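Glycosyl hydrolases family 2, sugar binding domain protein (Bacteroides uniformis str. 3978 T3 ii, PDB 6D1P) is a family 2 glycoside hydrolase, a beta-glucuronidase of a human gut bacterium that probably cleaves O-glycosidic bonds to glucuronic acid. Local coordinates at residues G520-E524 against S629-W634. Sequence-based numbering, arbitrary orientation.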
loop_
_atom_site.group_PDB
_atom_site.type_symbol
_atom_site.label_atom_id
_atom_site.label_comp_id
_atom_site.label_asym_id
_atom_site.label_seq_id
_atom_site.Cartn_x
_atom_site.Cartn_y
_atom_site.Cartn_z
ATOM N N GLY A 520 12.097 28.090 10.024
ATOM C CA GLY A 520 12.495 28.193 11.416
ATOM C C GLY A 520 13.957 27.936 11.709
ATOM O O GLY A 520 14.350 27.990 12.880
ATOM N N ARG A 521 14.774 27.633 10.703
ATOM C CA ARG A 521 16.222 27.552 10.887
ATOM C C ARG A 521 16.854 28.892 10.493
ATOM O O ARG A 521 16.507 29.453 9.450
ATOM C CB ARG A 521 16.807 26.407 10.060
ATOM C CG ARG A 521 18.321 26.358 10.049
ATOM C CD ARG A 521 18.799 25.252 9.124
ATOM N NE ARG A 521 18.599 23.938 9.730
ATOM C CZ ARG A 521 18.632 22.790 9.050
ATOM N NH1 ARG A 521 18.847 22.798 7.735
ATOM N NH2 ARG A 521 18.437 21.630 9.678
ATOM N N HIS A 522 17.769 29.404 11.331
ATOM C CA HIS A 522 18.454 30.670 11.073
ATOM C C HIS A 522 19.942 30.515 11.379
ATOM O O HIS A 522 20.408 29.453 11.808
ATOM C CB HIS A 522 17.838 31.817 11.887
ATOM C CG HIS A 522 16.351 31.874 11.791
ATOM N ND1 HIS A 522 15.698 32.550 10.783
ATOM C CD2 HIS A 522 15.386 31.282 12.539
ATOM C CE1 HIS A 522 14.392 32.398 10.933
ATOM N NE2 HIS A 522 14.177 31.638 11.993
ATOM N N MET A 523 20.691 31.596 11.165
ATOM C CA MET A 523 22.138 31.558 11.337
ATOM C C MET A 523 22.674 32.979 11.488
ATOM O O MET A 523 22.348 33.854 10.678
ATOM C CB MET A 523 22.792 30.844 10.146
ATOM C CG MET A 523 24.304 30.900 10.123
ATOM S SD MET A 523 25.067 30.304 11.636
ATOM C CE MET A 523 24.329 28.677 11.817
ATOM N N GLU A 524 23.479 33.208 12.533
ATOM C CA GLU A 524 24.089 34.518 12.745
ATOM C C GLU A 524 25.111 34.811 11.654
ATOM O O GLU A 524 25.866 33.922 11.238
ATOM C CB GLU A 524 24.780 34.585 14.110
ATOM C CG GLU A 524 23.855 34.554 15.325
ATOM C CD GLU A 524 23.080 35.849 15.534
ATOM O OE1 GLU A 524 23.360 36.865 14.848
ATOM O OE2 GLU A 524 22.165 35.841 16.387
ATOM N N SER A 629 10.402 34.080 13.814
ATOM C CA SER A 629 10.594 32.655 14.045
ATOM C C SER A 629 12.012 32.330 14.503
ATOM O O SER A 629 12.447 31.180 14.391
ATOM C CB SER A 629 10.233 31.854 12.787
ATOM O OG SER A 629 11.205 32.002 11.751
ATOM N N TRP A 630 12.734 33.314 15.038
ATOM C CA TRP A 630 14.112 33.131 15.495
ATOM C C TRP A 630 14.146 33.421 16.993
ATOM O O TRP A 630 14.317 34.579 17.408
ATOM C CB TRP A 630 15.054 34.035 14.698
ATOM C CG TRP A 630 16.518 33.793 14.901
ATOM C CD1 TRP A 630 17.108 33.053 15.890
ATOM C CD2 TRP A 630 17.590 34.306 14.089
ATOM N NE1 TRP A 630 18.479 33.072 15.742
ATOM C CE2 TRP A 630 18.797 33.829 14.642
ATOM C CE3 TRP A 630 17.641 35.118 12.946
ATOM C CZ2 TRP A 630 20.041 34.143 14.095
ATOM C CZ3 TRP A 630 18.877 35.409 12.394
ATOM C CH2 TRP A 630 20.059 34.933 12.974
ATOM N N PRO A 631 13.975 32.389 17.851
ATOM C CA PRO A 631 13.743 32.646 19.281
ATOM C C PRO A 631 15.012 32.940 20.069
ATOM O O PRO A 631 14.968 33.649 21.084
ATOM C CB PRO A 631 13.085 31.345 19.773
ATOM C CG PRO A 631 13.190 30.330 18.583
ATOM C CD PRO A 631 14.061 30.945 17.550
ATOM N N VAL A 632 16.145 32.393 19.633
ATOM C CA VAL A 632 17.397 32.511 20.369
ATOM C C VAL A 632 18.498 32.964 19.412
ATOM O O VAL A 632 18.936 32.191 18.547
ATOM C CB VAL A 632 17.789 31.196 21.055
ATOM C CG1 VAL A 632 19.132 31.354 21.740
ATOM C CG2 VAL A 632 16.729 30.797 22.063
ATOM N N ARG A 633 18.963 34.202 19.588
ATOM C CA ARG A 633 20.170 34.738 18.965
ATOM C C ARG A 633 21.405 34.372 19.792
ATOM O O ARG A 633 21.311 33.962 20.955
ATOM C CB ARG A 633 20.080 36.255 18.844
ATOM C CG ARG A 633 18.780 36.777 18.282
ATOM C CD ARG A 633 18.815 36.792 16.778
ATOM N NE ARG A 633 19.989 37.487 16.226
ATOM C CZ ARG A 633 19.981 38.750 15.811
ATOM N NH1 ARG A 633 18.857 39.451 15.913
ATOM N NH2 ARG A 633 21.082 39.306 15.281
ATOM N N TRP A 634 22.583 34.529 19.194
ATOM C CA TRP A 634 23.804 34.233 19.932
ATOM C C TRP A 634 24.982 35.026 19.388
ATOM O O TRP A 634 24.943 35.570 18.278
ATOM C CB TRP A 634 24.133 32.747 19.912
ATOM C CG TRP A 634 24.481 32.225 18.561
ATOM C CD1 TRP A 634 25.731 32.102 18.023
ATOM C CD2 TRP A 634 23.564 31.742 17.570
ATOM N NE1 TRP A 634 25.652 31.569 16.755
ATOM C CE2 TRP A 634 24.334 31.333 16.454
ATOM C CE3 TRP A 634 22.168 31.605 17.523
ATOM C CZ2 TRP A 634 23.756 30.805 15.293
ATOM C CZ3 TRP A 634 21.589 31.071 16.371
ATOM C CH2 TRP A 634 22.387 30.683 15.267
#
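Start at Glu524, the residue with the largest area covered by the other segment. Its carboxylate meets strand 632-634 at Arg633 and Trp634: OE2 lies 2.7 Å from Arg633 NE in a salt bridge and accepts a hydrogen bond from the backbone N of Trp634 at 3.1 Å, while OE1 adds a weak, 3.4 Å bond from Arg633 NH2. That guanidinium is shared, because NH2 also reaches the carbonyl of Glu642 and NH1 bonds Gln706. The aliphatic part of Glu524 is used too: CG sits over the face of the Trp634 indole, 3.6 Å from the centroid of its five-membered ring, a CH-pi contact. Met523 SD approaches the edge of the same indole, 3.9 Å from Trp634 CZ2, a Met-aromatic contact.

At the other end His522 lies almost parallel to Trp630, with the planes at 5° but slid so far that each ring mainly faces the other residue's CB. His522 NE2 donates to Ser629 OG at 3.0 Å and, weakly, to Ser629 O at 3.0 Å; ND1 is hydrogen-bonded to Tyr626 OH.

Plain interdomain packing results: a loop of the TIM-barrel region, between strand 510-511 and helix 542-545, lies along edge strand 632-634 and the residues leading into it. Helix 550-564 flanks the His522 end, and strand 698-709 pairs in parallel with 632-634 in the next domain's sheet.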